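Local coordinates for protein Epf (PDB 4ES8) that acts as a streptococcal cell-surface adhesin that binds to cells through its N-terminal domain, which contains a carbohydrate-binding module, at residues Val53-Pro58 with Arg68-Val73; Ser76-Asp81 with Tyr97-Lys102; Thr91-Pro96 with Ser192-Lys197; Ser125-Asp130 with Leu202-Lys207. One frame throughout, in Å; residues are numbered along the deposited sequence.

Contact 1: Val53-Pro58 with Arg68-Val73; sequences VFHLIP and REHNEV. With ACT (acetate ion), chain D.
His55 and His70 lie face to face, ring centroids 4.0 Å apart and planes tilted by 18°. CD2 of each imidazole sits over the centre of the other ring, and His55 CE1 and NE2 come against CB and CG of His70, with CE1 3.4 Å from His70 CA. Both rings hang from a CG anti to the backbone N (His55 chi1 -179°, His70 chi1 -167°). Beside the stack, Asn71 N donates to Leu56 O at 2.8 Å, nearly straight, from above the carbonyl plane. That oxygen lies at the edge of the His70 ring, 3.3 Å from its CD2. A water joins Leu56 N to His70 NE2. Pro58 packs its CG on CG of Glu69 at 3.7 Å, and CG2 of Ile57 rests 3.3 Å from Glu69 O. The turn after strand 51-54 of one sheet is thus joined to the end of strand 68-69, an outermost strand of the other. Outside partners position the imidazoles: Asp75 bonds His70 ND1, Ser76 bonds His55 NE2, and Phe44 sets its ring edge-to-face with His70. Ile57 N donates to OXT of an acetate at 2.9 Å; the ion, probably from the crystallisation liquor, is also bonded by Arg42 NH1. With both nitrogens of His70 engaged, its ring rotation is well fixed, and the carboxylate of Asp75 would probably raise the proton affinity of this imidazole.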
loop_
_atom_site.group_PDB
_atom_site.type_symbol
_atom_site.label_atom_id
_atom_site.label_comp_id
_atom_site.label_asym_id
_atom_site.label_seq_id
_atom_site.Cartn_x
_atom_site.Cartn_y
_atom_site.Cartn_z
ATOM N N VAL A 53 -19.660 -12.373 -0.424
ATOM C CA VAL A 53 -20.679 -11.354 -0.273
ATOM C C VAL A 53 -20.672 -10.833 1.164
ATOM O O VAL A 53 -20.042 -11.428 2.040
ATOM C CB VAL A 53 -22.090 -11.855 -0.658
ATOM C CG1 VAL A 53 -22.127 -12.363 -2.098
ATOM C CG2 VAL A 53 -22.580 -12.914 0.333
ATOM N N PHE A 54 -21.361 -9.722 1.403
ATOM C CA PHE A 54 -21.320 -9.040 2.688
ATOM C C PHE A 54 -21.980 -9.866 3.793
ATOM O O PHE A 54 -23.043 -10.457 3.587
ATOM C CB PHE A 54 -21.959 -7.650 2.550
ATOM C CG PHE A 54 -21.734 -6.752 3.740
ATOM C CD1 PHE A 54 -20.539 -6.067 3.893
ATOM C CD2 PHE A 54 -22.746 -6.541 4.678
ATOM C CE1 PHE A 54 -20.337 -5.211 4.985
ATOM C CE2 PHE A 54 -22.560 -5.664 5.749
ATOM C CZ PHE A 54 -21.353 -5.008 5.901
ATOM N N HIS A 55 -21.324 -9.914 4.974
ATOM C CA HIS A 55 -21.736 -10.693 6.136
ATOM C C HIS A 55 -22.593 -9.829 7.046
ATOM O O HIS A 55 -22.096 -9.129 7.941
ATOM C CB HIS A 55 -20.471 -11.187 6.864
ATOM C CG HIS A 55 -20.656 -12.034 8.095
ATOM N ND1 HIS A 55 -21.216 -11.525 9.270
ATOM C CD2 HIS A 55 -20.261 -13.310 8.324
ATOM C CE1 HIS A 55 -21.162 -12.517 10.154
ATOM N NE2 HIS A 55 -20.588 -13.606 9.642
ATOM N N LEU A 56 -23.914 -9.876 6.813
ATOM C CA LEU A 56 -24.841 -9.066 7.605
ATOM C C LEU A 56 -24.879 -9.496 9.064
ATOM O O LEU A 56 -24.666 -10.671 9.375
ATOM C CB LEU A 56 -26.254 -9.121 7.021
ATOM C CG LEU A 56 -26.395 -8.720 5.563
ATOM C CD1 LEU A 56 -27.692 -9.257 4.989
ATOM C CD2 LEU A 56 -26.295 -7.203 5.379
ATOM N N ILE A 57 -25.102 -8.528 9.955
ATOM C CA ILE A 57 -25.253 -8.787 11.382
ATOM C C ILE A 57 -26.563 -8.061 11.778
ATOM O O ILE A 57 -27.043 -7.244 10.976
ATOM C CB ILE A 57 -24.025 -8.389 12.224
ATOM C CG1 ILE A 57 -23.795 -6.861 12.162
ATOM C CG2 ILE A 57 -22.788 -9.200 11.749
ATOM C CD1 ILE A 57 -22.567 -6.321 12.907
ATOM N N PRO A 58 -27.153 -8.331 12.960
ATOM C CA PRO A 58 -28.434 -7.671 13.292
ATOM C C PRO A 58 -28.270 -6.156 13.281
ATOM O O PRO A 58 -27.340 -5.620 13.882
ATOM C CB PRO A 58 -28.766 -8.238 14.680
ATOM C CG PRO A 58 -28.100 -9.588 14.687
ATOM C CD PRO A 58 -26.773 -9.296 14.014
ATOM N N ARG A 68 -20.646 -10.702 17.287
ATOM C CA ARG A 68 -21.864 -10.368 16.531
ATOM C C ARG A 68 -22.244 -11.515 15.599
ATOM O O ARG A 68 -21.433 -11.919 14.747
ATOM C CB ARG A 68 -21.656 -9.073 15.701
ATOM C CG ARG A 68 -21.172 -7.849 16.492
ATOM C CD ARG A 68 -22.309 -6.979 17.058
ATOM N NE ARG A 68 -23.171 -7.702 18.003
ATOM C CZ ARG A 68 -22.951 -7.788 19.312
ATOM N NH1 ARG A 68 -21.871 -7.230 19.850
ATOM N NH2 ARG A 68 -23.808 -8.437 20.092
ATOM N N GLU A 69 -23.467 -12.014 15.725
ATOM C CA GLU A 69 -23.918 -13.145 14.910
ATOM C C GLU A 69 -24.128 -12.786 13.438
ATOM O O GLU A 69 -24.585 -11.674 13.113
ATOM C CB GLU A 69 -25.240 -13.747 15.447
ATOM C CG GLU A 69 -26.471 -12.846 15.331
ATOM C CD GLU A 69 -27.536 -13.062 16.394
ATOM O OE1 GLU A 69 -27.200 -13.098 17.599
ATOM O OE2 GLU A 69 -28.713 -13.214 16.011
ATOM N N HIS A 70 -23.850 -13.762 12.559
ATOM C CA HIS A 70 -24.249 -13.663 11.146
ATOM C C HIS A 70 -25.789 -13.599 11.167
ATOM O O HIS A 70 -26.426 -14.497 11.750
ATOM C CB HIS A 70 -23.758 -14.902 10.370
ATOM C CG HIS A 70 -23.830 -14.762 8.881
ATOM N ND1 HIS A 70 -23.527 -15.824 8.045
ATOM C CD2 HIS A 70 -24.205 -13.698 8.124
ATOM C CE1 HIS A 70 -23.684 -15.363 6.810
ATOM N NE2 HIS A 70 -24.061 -14.087 6.809
ATOM N N ASN A 71 -26.380 -12.510 10.637
ATOM C CA ASN A 71 -27.821 -12.284 10.748
ATOM C C ASN A 71 -28.625 -13.524 10.367
ATOM O O ASN A 71 -28.389 -14.101 9.313
ATOM C CB ASN A 71 -28.234 -11.106 9.901
ATOM C CG ASN A 71 -29.595 -10.619 10.301
ATOM O OD1 ASN A 71 -29.826 -10.283 11.463
ATOM N ND2 ASN A 71 -30.531 -10.669 9.365
ATOM N N GLU A 72 -29.584 -13.913 11.251
ATOM C CA GLU A 72 -30.529 -15.035 11.091
ATOM C C GLU A 72 -29.876 -16.434 11.196
ATOM O O GLU A 72 -30.274 -17.236 12.047
ATOM C CB GLU A 72 -31.309 -14.970 9.744
ATOM C CG GLU A 72 -32.008 -13.655 9.432
ATOM C CD GLU A 72 -32.748 -13.597 8.103
ATOM O OE1 GLU A 72 -32.101 -13.722 7.034
ATOM O OE2 GLU A 72 -33.977 -13.363 8.137
ATOM N N VAL A 73 -28.858 -16.701 10.369
ATOM C CA VAL A 73 -28.238 -18.020 10.269
ATOM C C VAL A 73 -27.326 -18.331 11.484
ATOM O O VAL A 73 -27.319 -19.488 11.920
ATOM C CB VAL A 73 -27.540 -18.226 8.900
ATOM C CG1 VAL A 73 -26.469 -17.181 8.624
ATOM C CG2 VAL A 73 -27.025 -19.648 8.710
HETATM C C ACT D . -25.465 -4.746 8.738
HETATM O O ACT D . -24.725 -3.744 8.640
HETATM O OXT ACT D . -25.110 -5.937 8.745
HETATM C CH3 ACT D . -26.983 -4.560 8.903
HETATM O O HOH W 1 -25.370 -12.121 5.469
#

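Contact 2: Ser76-Asp81 with Tyr97-Lys102; sequences SYIKID and YSVAFK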
loop_
_atom_site.group_PDB
_atom_site.type_symbol
_atom_site.label_atom_id
_atom_site.label_comp_id
_atom_site.label_asym_id
_atom_site.label_seq_id
_atom_site.Cartn_x
_atom_site.Cartn_y
_atom_site.Cartn_z
ATOM N N SER A 76 -21.542 -18.092 11.745
ATOM C CA SER A 76 -20.320 -17.424 12.144
ATOM C C SER A 76 -20.674 -16.216 12.985
ATOM O O SER A 76 -21.778 -15.657 12.853
ATOM C CB SER A 76 -19.487 -17.019 10.922
ATOM O OG SER A 76 -20.293 -16.354 9.951
ATOM N N TYR A 77 -19.775 -15.858 13.905
ATOM C CA TYR A 77 -19.833 -14.626 14.669
ATOM C C TYR A 77 -18.566 -13.881 14.368
ATOM O O TYR A 77 -17.546 -14.508 14.062
ATOM C CB TYR A 77 -19.938 -14.899 16.197
ATOM C CG TYR A 77 -21.299 -15.379 16.658
ATOM C CD1 TYR A 77 -21.811 -16.608 16.235
ATOM C CD2 TYR A 77 -22.046 -14.639 17.568
ATOM C CE1 TYR A 77 -23.069 -17.054 16.665
ATOM C CE2 TYR A 77 -23.291 -15.084 18.019
ATOM C CZ TYR A 77 -23.795 -16.289 17.564
ATOM O OH TYR A 77 -25.044 -16.703 17.994
ATOM N N ILE A 78 -18.601 -12.557 14.483
ATOM C CA ILE A 78 -17.431 -11.715 14.205
ATOM C C ILE A 78 -17.250 -10.714 15.340
ATOM O O ILE A 78 -18.230 -10.344 16.003
ATOM C CB ILE A 78 -17.583 -11.024 12.837
ATOM C CG1 ILE A 78 -18.852 -10.130 12.778
ATOM C CG2 ILE A 78 -17.545 -12.101 11.702
ATOM C CD1 ILE A 78 -18.994 -9.371 11.420
ATOM N N LYS A 79 -16.008 -10.258 15.555
ATOM C CA LYS A 79 -15.738 -9.339 16.672
ATOM C C LYS A 79 -14.632 -8.393 16.300
ATOM O O LYS A 79 -13.607 -8.816 15.739
ATOM C CB LYS A 79 -15.360 -10.122 17.948
ATOM C CG LYS A 79 -15.079 -9.264 19.184
ATOM C CD LYS A 79 -14.856 -10.131 20.464
ATOM C CE LYS A 79 -13.653 -11.062 20.407
ATOM N NZ LYS A 79 -12.352 -10.329 20.361
ATOM N N ILE A 80 -14.846 -7.107 16.593
ATOM C CA ILE A 80 -13.842 -6.103 16.285
ATOM C C ILE A 80 -13.662 -5.178 17.472
ATOM O O ILE A 80 -14.605 -4.946 18.270
ATOM C CB ILE A 80 -14.261 -5.308 15.009
ATOM C CG1 ILE A 80 -13.083 -4.578 14.352
ATOM C CG2 ILE A 80 -15.452 -4.348 15.285
ATOM C CD1 ILE A 80 -13.449 -4.035 12.915
ATOM N N ASP A 81 -12.441 -4.697 17.618
ATOM C CA ASP A 81 -12.165 -3.677 18.616
ATOM C C ASP A 81 -11.029 -2.804 18.084
ATOM O O ASP A 81 -10.621 -2.939 16.916
ATOM C CB ASP A 81 -11.912 -4.268 20.009
ATOM C CG ASP A 81 -10.711 -5.157 20.124
ATOM O OD1 ASP A 81 -9.753 -4.977 19.325
ATOM O OD2 ASP A 81 -10.701 -6.017 21.025
ATOM N N TYR A 97 -16.826 -23.471 4.519
ATOM C CA TYR A 97 -17.379 -22.134 4.714
ATOM C C TYR A 97 -16.251 -21.187 5.057
ATOM O O TYR A 97 -15.348 -21.564 5.807
ATOM C CB TYR A 97 -18.410 -22.195 5.838
ATOM C CG TYR A 97 -19.014 -20.870 6.228
ATOM C CD1 TYR A 97 -20.025 -20.294 5.468
ATOM C CD2 TYR A 97 -18.650 -20.238 7.417
ATOM C CE1 TYR A 97 -20.630 -19.100 5.858
ATOM C CE2 TYR A 97 -19.214 -19.025 7.793
ATOM C CZ TYR A 97 -20.213 -18.464 7.014
ATOM O OH TYR A 97 -20.824 -17.293 7.393
ATOM N N SER A 98 -16.310 -19.960 4.533
ATOM C CA SER A 98 -15.249 -19.009 4.794
ATOM C C SER A 98 -15.768 -17.641 5.185
ATOM O O SER A 98 -16.729 -17.159 4.578
ATOM C CB SER A 98 -14.356 -18.864 3.558
ATOM O OG SER A 98 -13.442 -17.783 3.679
ATOM N N VAL A 99 -15.092 -17.008 6.163
ATOM C CA VAL A 99 -15.346 -15.610 6.553
ATOM C C VAL A 99 -14.104 -14.804 6.153
ATOM O O VAL A 99 -12.977 -15.249 6.388
ATOM C CB VAL A 99 -15.648 -15.467 8.069
ATOM C CG1 VAL A 99 -15.691 -14.000 8.494
ATOM C CG2 VAL A 99 -16.949 -16.175 8.433
ATOM N N ALA A 100 -14.300 -13.613 5.578
ATOM C CA ALA A 100 -13.179 -12.747 5.229
ATOM C C ALA A 100 -13.445 -11.362 5.740
ATOM O O ALA A 100 -14.593 -10.891 5.691
ATOM C CB ALA A 100 -12.970 -12.711 3.729
ATOM N N PHE A 101 -12.382 -10.691 6.172
ATOM C CA PHE A 101 -12.449 -9.287 6.552
ATOM C C PHE A 101 -11.650 -8.430 5.584
ATOM O O PHE A 101 -10.637 -8.877 5.041
ATOM C CB PHE A 101 -11.879 -9.086 7.965
ATOM C CG PHE A 101 -12.597 -9.925 8.995
ATOM C CD1 PHE A 101 -13.942 -9.715 9.272
ATOM C CD2 PHE A 101 -11.917 -10.905 9.713
ATOM C CE1 PHE A 101 -14.609 -10.501 10.213
ATOM C CE2 PHE A 101 -12.581 -11.679 10.656
ATOM C CZ PHE A 101 -13.920 -11.461 10.920
ATOM N N LYS A 102 -12.072 -7.178 5.391
ATOM C CA LYS A 102 -11.271 -6.222 4.650
ATOM C C LYS A 102 -10.934 -5.095 5.590
ATOM O O LYS A 102 -11.841 -4.437 6.128
ATOM C CB LYS A 102 -11.995 -5.695 3.388
ATOM C CG LYS A 102 -11.883 -6.654 2.215
ATOM C CD LYS A 102 -12.463 -6.023 0.934
ATOM C CE LYS A 102 -11.958 -6.725 -0.288
ATOM N NZ LYS A 102 -12.353 -5.992 -1.545
#
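Between the two facing sheets of a beta-sandwich, strands 76-80 and 97-102 send side chains into a common interior. Ser76 OG and Tyr97 OH share a hydrogen bond of 2.8 Å in which either could be the donor. OG lies at the edge of the Tyr97 ring, near its plane, while Ser76 CB packs on CG2 of Val99 at 3.7 Å. His55 NE2 is a second partner of Ser76 OG, which ties this buried hydroxyl pair to the histidine stack. The strand axes pass 9.2 Å apart at only 17° from parallel, a spacing at which side chains rather than backbones bridge the layers, consistent with the beta-sandwich of many carbohydrate-binding modules. Ile78 supplies the apolar half. With CG2 anti to the carbonyl carbon, this methyl reaches the edge of the Phe101 ring, 3.7 Å from CE1, and also approaches Val99 CG1 at 4.2 Å. Ile85 and Ala87 of strand 84-89 pack against Phe101 as well, and Trp32 touches Ile78.

Contact 3: Thr91-Pro96 with Ser192-Lys197; sequences TSTTAP and SKVEKK
Ala95 CB presses into the backbone turn that follows strand 186-194, 3.4 Å from Lys196 C and 3.6 Å from Glu195 O. This is the close-packed part of the contact. Next to it, Pro96, which follows a cis peptide bond, points its CA hydrogen at Val194 O, with CA and O 3.2 Å apart. On the inner side, Thr93 and Val194 meet tip to tip through their CG2 methyls at 3.9 Å, and Val194 CG2 also lies 4.3 Å from Ala95 CB. Thr93 OG1 turns elsewhere, to Lys90 O.

The outer side is looser and carried by exposed residues. Lys197 runs its aliphatic chain past the carbonyls of Thr91 and Thr93, CE standing 3.3 Å from Thr91 O. A bend at chi4 (107°) then places NZ 3.1 Å from Thr93 O, to which it donates a hydrogen bond from above the carbonyl plane. At the other end, Glu195 OE1 only skirts the Pro96 ring, while its OE2 forms a long ion pair with Lys193 NZ.

The 91-96 loop links strand 84-89 of one sheet to strand 97-105 of the other, so the contact closes one end of the sandwich. Strand 186-194 pairs there with both 97-105 and 127-135, and Val194 reaches inward to Ile127 and to Leu202 of strand 202-213.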
loop_
_atom_site.group_PDB
_atom_site.type_symbol
_atom_site.label_atom_id
_atom_site.label_comp_id
_atom_site.label_asym_id
_atom_site.label_seq_id
_atom_site.Cartn_x
_atom_site.Cartn_y
_atom_site.Cartn_z
ATOM N N THR A 91 -20.764 -24.725 15.575
ATOM C CA THR A 91 -21.035 -26.093 15.152
ATOM C C THR A 91 -22.141 -26.160 14.078
ATOM O O THR A 91 -22.193 -27.148 13.351
ATOM C CB THR A 91 -21.427 -26.991 16.352
ATOM O OG1 THR A 91 -22.620 -26.487 16.931
ATOM C CG2 THR A 91 -20.346 -27.073 17.406
ATOM N N SER A 92 -23.030 -25.147 14.008
ATOM C CA SER A 92 -24.116 -25.160 13.014
ATOM C C SER A 92 -23.620 -24.768 11.606
ATOM O O SER A 92 -24.383 -24.882 10.642
ATOM C CB SER A 92 -25.243 -24.239 13.457
ATOM O OG SER A 92 -24.774 -22.917 13.632
ATOM N N THR A 93 -22.346 -24.308 11.478
ATOM C CA THR A 93 -21.754 -23.952 10.181
ATOM C C THR A 93 -21.867 -25.110 9.205
ATOM O O THR A 93 -21.587 -26.248 9.582
ATOM C CB THR A 93 -20.242 -23.633 10.378
ATOM O OG1 THR A 93 -20.090 -22.485 11.211
ATOM C CG2 THR A 93 -19.506 -23.365 9.061
ATOM N N THR A 94 -22.241 -24.824 7.943
ATOM C CA THR A 94 -22.219 -25.821 6.885
ATOM C C THR A 94 -20.883 -25.695 6.199
ATOM O O THR A 94 -20.616 -24.672 5.565
ATOM C CB THR A 94 -23.391 -25.647 5.906
ATOM O OG1 THR A 94 -24.621 -25.771 6.624
ATOM C CG2 THR A 94 -23.338 -26.663 4.734
ATOM N N ALA A 95 -20.052 -26.718 6.305
ATOM C CA ALA A 95 -18.722 -26.663 5.738
ATOM C C ALA A 95 -18.659 -27.272 4.342
ATOM O O ALA A 95 -19.453 -28.177 4.050
ATOM C CB ALA A 95 -17.742 -27.371 6.669
ATOM N N PRO A 96 -17.708 -26.842 3.479
ATOM C CA PRO A 96 -16.734 -25.750 3.704
ATOM C C PRO A 96 -17.413 -24.381 3.739
ATOM O O PRO A 96 -18.452 -24.163 3.102
ATOM C CB PRO A 96 -15.754 -25.862 2.517
ATOM C CG PRO A 96 -16.146 -27.123 1.760
ATOM C CD PRO A 96 -17.575 -27.406 2.121
ATOM N N SER A 192 -10.318 -16.683 6.316
ATOM C CA SER A 192 -10.191 -17.955 7.037
ATOM C C SER A 192 -11.285 -18.887 6.576
ATOM O O SER A 192 -12.269 -18.450 5.969
ATOM C CB SER A 192 -10.239 -17.748 8.550
ATOM O OG SER A 192 -11.438 -17.133 8.990
ATOM N N LYS A 193 -11.110 -20.184 6.837
ATOM C CA LYS A 193 -12.144 -21.117 6.450
ATOM C C LYS A 193 -12.083 -22.377 7.278
ATOM O O LYS A 193 -11.050 -22.678 7.887
ATOM C CB LYS A 193 -12.074 -21.431 4.946
ATOM C CG LYS A 193 -11.011 -22.416 4.530
ATOM C CD LYS A 193 -11.280 -22.876 3.086
ATOM C CE LYS A 193 -10.124 -23.575 2.444
ATOM N NZ LYS A 193 -10.401 -23.856 1.007
ATOM N N VAL A 194 -13.211 -23.104 7.284
ATOM C CA VAL A 194 -13.305 -24.445 7.860
ATOM C C VAL A 194 -13.647 -25.379 6.708
ATOM O O VAL A 194 -14.462 -25.019 5.853
ATOM C CB VAL A 194 -14.308 -24.556 9.048
ATOM C CG1 VAL A 194 -13.787 -23.777 10.255
ATOM C CG2 VAL A 194 -15.727 -24.100 8.685
ATOM N N GLU A 195 -13.047 -26.577 6.694
ATOM C CA GLU A 195 -13.313 -27.603 5.677
ATOM C C GLU A 195 -14.323 -28.603 6.162
ATOM O O GLU A 195 -14.950 -29.273 5.343
ATOM C CB GLU A 195 -12.027 -28.363 5.297
ATOM C CG GLU A 195 -10.957 -27.490 4.680
ATOM C CD GLU A 195 -10.980 -27.369 3.175
ATOM O OE1 GLU A 195 -12.051 -27.588 2.558
ATOM O OE2 GLU A 195 -9.914 -27.045 2.609
ATOM N N LYS A 196 -14.432 -28.782 7.491
ATOM C CA LYS A 196 -15.377 -29.740 8.028
ATOM C C LYS A 196 -16.187 -29.063 9.121
ATOM O O LYS A 196 -15.794 -28.017 9.636
ATOM C CB LYS A 196 -14.696 -31.041 8.487
ATOM C CG LYS A 196 -13.782 -30.950 9.679
ATOM C CD LYS A 196 -13.403 -32.364 10.123
ATOM C CE LYS A 196 -12.116 -32.382 10.900
ATOM N NZ LYS A 196 -11.549 -33.751 11.021
ATOM N N LYS A 197 -17.356 -29.617 9.412
ATOM C CA LYS A 197 -18.251 -29.052 10.398
ATOM C C LYS A 197 -17.555 -28.965 11.771
ATOM O O LYS A 197 -17.045 -29.975 12.264
ATOM C CB LYS A 197 -19.526 -29.894 10.479
ATOM C CG LYS A 197 -20.694 -29.155 11.084
ATOM C CD LYS A 197 -22.043 -29.824 10.717
ATOM C CE LYS A 197 -23.197 -28.850 10.758
ATOM N NZ LYS A 197 -23.664 -28.501 9.386
#

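Contact 4: Ser125-Asp130 with Leu202-Lys207; sequences SGITVD and LDVEFK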
loop_
_atom_site.group_PDB
_atom_site.type_symbol
_atom_site.label_atom_id
_atom_site.label_comp_id
_atom_site.label_asym_id
_atom_site.label_seq_id
_atom_site.Cartn_x
_atom_site.Cartn_y
_atom_site.Cartn_z
ATOM N N SER A 125 -7.792 -25.103 15.830
ATOM C CA SER A 125 -7.604 -26.313 15.061
ATOM C C SER A 125 -8.791 -26.441 14.080
ATOM O O SER A 125 -9.955 -26.259 14.486
ATOM C CB SER A 125 -7.533 -27.505 16.005
ATOM O OG SER A 125 -7.354 -28.693 15.263
ATOM N N GLY A 126 -8.488 -26.685 12.811
ATOM C CA GLY A 126 -9.530 -26.809 11.785
ATOM C C GLY A 126 -9.669 -25.564 10.935
ATOM O O GLY A 126 -10.339 -25.599 9.905
ATOM N N ILE A 127 -9.070 -24.444 11.368
ATOM C CA ILE A 127 -9.149 -23.215 10.564
ATOM C C ILE A 127 -7.889 -23.069 9.715
ATOM O O ILE A 127 -6.757 -23.267 10.208
ATOM C CB ILE A 127 -9.357 -21.956 11.453
ATOM C CG1 ILE A 127 -10.722 -22.015 12.213
ATOM C CG2 ILE A 127 -9.219 -20.663 10.620
ATOM C CD1 ILE A 127 -10.991 -20.820 13.102
ATOM N N THR A 128 -8.081 -22.721 8.422
ATOM C CA THR A 128 -6.958 -22.407 7.542
ATOM C C THR A 128 -7.139 -20.946 7.139
ATOM O O THR A 128 -8.247 -20.395 7.236
ATOM C CB THR A 128 -6.819 -23.386 6.383
ATOM O OG1 THR A 128 -8.079 -23.485 5.708
ATOM C CG2 THR A 128 -6.377 -24.795 6.862
ATOM N N VAL A 129 -6.031 -20.284 6.825
ATOM C CA VAL A 129 -6.000 -18.843 6.641
ATOM C C VAL A 129 -5.307 -18.459 5.348
ATOM O O VAL A 129 -4.324 -19.094 4.934
ATOM C CB VAL A 129 -5.221 -18.268 7.889
ATOM C CG1 VAL A 129 -4.917 -16.772 7.769
ATOM C CG2 VAL A 129 -5.972 -18.554 9.195
ATOM N N ASP A 130 -5.782 -17.357 4.756
ATOM C CA ASP A 130 -5.158 -16.762 3.569
ATOM C C ASP A 130 -5.075 -15.254 3.783
ATOM O O ASP A 130 -5.886 -14.691 4.535
ATOM C CB ASP A 130 -5.943 -17.092 2.278
ATOM C CG ASP A 130 -5.207 -16.775 0.969
ATOM O OD1 ASP A 130 -3.976 -16.497 1.015
ATOM O OD2 ASP A 130 -5.863 -16.772 -0.094
ATOM N N LEU A 202 -14.828 -22.312 16.998
ATOM C CA LEU A 202 -13.470 -22.215 16.459
ATOM C C LEU A 202 -13.164 -20.751 16.189
ATOM O O LEU A 202 -13.800 -20.152 15.311
ATOM C CB LEU A 202 -13.319 -23.043 15.167
ATOM C CG LEU A 202 -13.683 -24.531 15.243
ATOM C CD1 LEU A 202 -13.355 -25.216 13.922
ATOM C CD2 LEU A 202 -12.948 -25.263 16.422
ATOM N N ASP A 203 -12.179 -20.177 16.913
ATOM C CA ASP A 203 -11.846 -18.769 16.763
ATOM C C ASP A 203 -10.536 -18.497 16.050
ATOM O O ASP A 203 -9.578 -19.232 16.208
ATOM C CB ASP A 203 -11.765 -18.083 18.135
ATOM C CG ASP A 203 -13.045 -18.104 18.938
ATOM O OD1 ASP A 203 -14.100 -18.456 18.364
ATOM O OD2 ASP A 203 -12.990 -17.765 20.140
ATOM N N VAL A 204 -10.493 -17.395 15.291
ATOM C CA VAL A 204 -9.274 -16.941 14.601
ATOM C C VAL A 204 -9.203 -15.436 14.795
ATOM O O VAL A 204 -10.226 -14.764 14.627
ATOM C CB VAL A 204 -9.183 -17.388 13.113
ATOM C CG1 VAL A 204 -10.400 -16.928 12.281
ATOM C CG2 VAL A 204 -7.862 -16.921 12.481
ATOM N N GLU A 205 -8.027 -14.912 15.159
ATOM C CA GLU A 205 -7.861 -13.489 15.446
ATOM C C GLU A 205 -6.662 -12.902 14.716
ATOM O O GLU A 205 -5.624 -13.562 14.613
ATOM C CB GLU A 205 -7.684 -13.301 16.969
ATOM C CG GLU A 205 -7.521 -11.863 17.431
ATOM C CD GLU A 205 -7.149 -11.778 18.894
ATOM O OE1 GLU A 205 -5.967 -12.036 19.217
ATOM O OE2 GLU A 205 -8.038 -11.460 19.718
ATOM N N PHE A 206 -6.804 -11.646 14.264
ATOM C CA PHE A 206 -5.755 -10.878 13.611
ATOM C C PHE A 206 -5.644 -9.551 14.318
ATOM O O PHE A 206 -6.681 -9.001 14.710
ATOM C CB PHE A 206 -6.088 -10.636 12.126
ATOM C CG PHE A 206 -6.646 -11.848 11.423
ATOM C CD1 PHE A 206 -5.797 -12.765 10.805
ATOM C CD2 PHE A 206 -8.028 -12.063 11.363
ATOM C CE1 PHE A 206 -6.319 -13.871 10.122
ATOM C CE2 PHE A 206 -8.553 -13.164 10.664
ATOM C CZ PHE A 206 -7.693 -14.058 10.040
ATOM N N LYS A 207 -4.439 -9.024 14.512
ATOM C CA LYS A 207 -4.391 -7.756 15.245
ATOM C C LYS A 207 -3.192 -6.899 14.915
ATOM O O LYS A 207 -2.251 -7.362 14.267
ATOM C CB LYS A 207 -4.395 -8.022 16.772
ATOM C CG LYS A 207 -3.248 -8.890 17.256
ATOM C CD LYS A 207 -3.431 -9.250 18.746
ATOM C CE LYS A 207 -2.421 -10.287 19.158
ATOM N NZ LYS A 207 -2.375 -10.463 20.637
#
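Ile127 leans across the beta-sandwich interior onto Leu202 and Val204, joining strand 127-130 of one sheet to strand 202-207 of the other. The two strand axes pass 8.6 Å apart, their directions 25° from parallel, and the contact is carried by apolar side chains. From CB of Ile127 the side chain forks. CG2, anti to the backbone N, lies 4.1 Å from Val204 CB. CG1 takes the place anti to the carbonyl carbon (chi1 -64°) and passes CB of Leu202, the two side chains sliding by each other in opposite directions. The extended chi2 of 180° then carries CD1 onto the opposing strand, 3.6 Å from Leu202 O, with CB of Leu202 at 3.8 Å and CB of Val204 at 3.9 Å. The tip methyl thus rests on backbone and side chain together.

Tyr89 of strand 84-89 and Ser192 of strand 186-194 also touch Ile127, so neighbours in both sheets help to enclose it. At the start of strand 202-207 Leu202 spreads both its methyls beside Ser125 O, and Asp203, facing away from this interior, forms a salt bridge with Arg88. Deeper in, Val129 sets CG2 against CG2 of Val204, and its other methyl reaches tip to tip toward Phe206: CG1 lies near the plane of that ring at its edge, 4.0 Å from CE1.

Contacts 1, 2 and 4 each bridge the two antiparallel sheets of the adhesin's N-terminal sandwich, while contact 3 packs the loop that crosses between them onto strand 186-194. Along the sequence contact 1 closes before contact 2 opens, contact 2 before contact 4, and contact 3 alternates with both 2 and 4. Contacts 1 and 2, centres 10 Å apart, adjoin through neighbouring strands 68-69 and 76-80. Contacts 2 and 4, also 10 Å apart, meet where Phe101 packs on Phe206. The centre of contact 3 is 13 Å from contact 2 and 12 Å from contact 4. Contacts 2 and 4 thus appear to share one apolar interior, with contact 3 at the end of the sandwich.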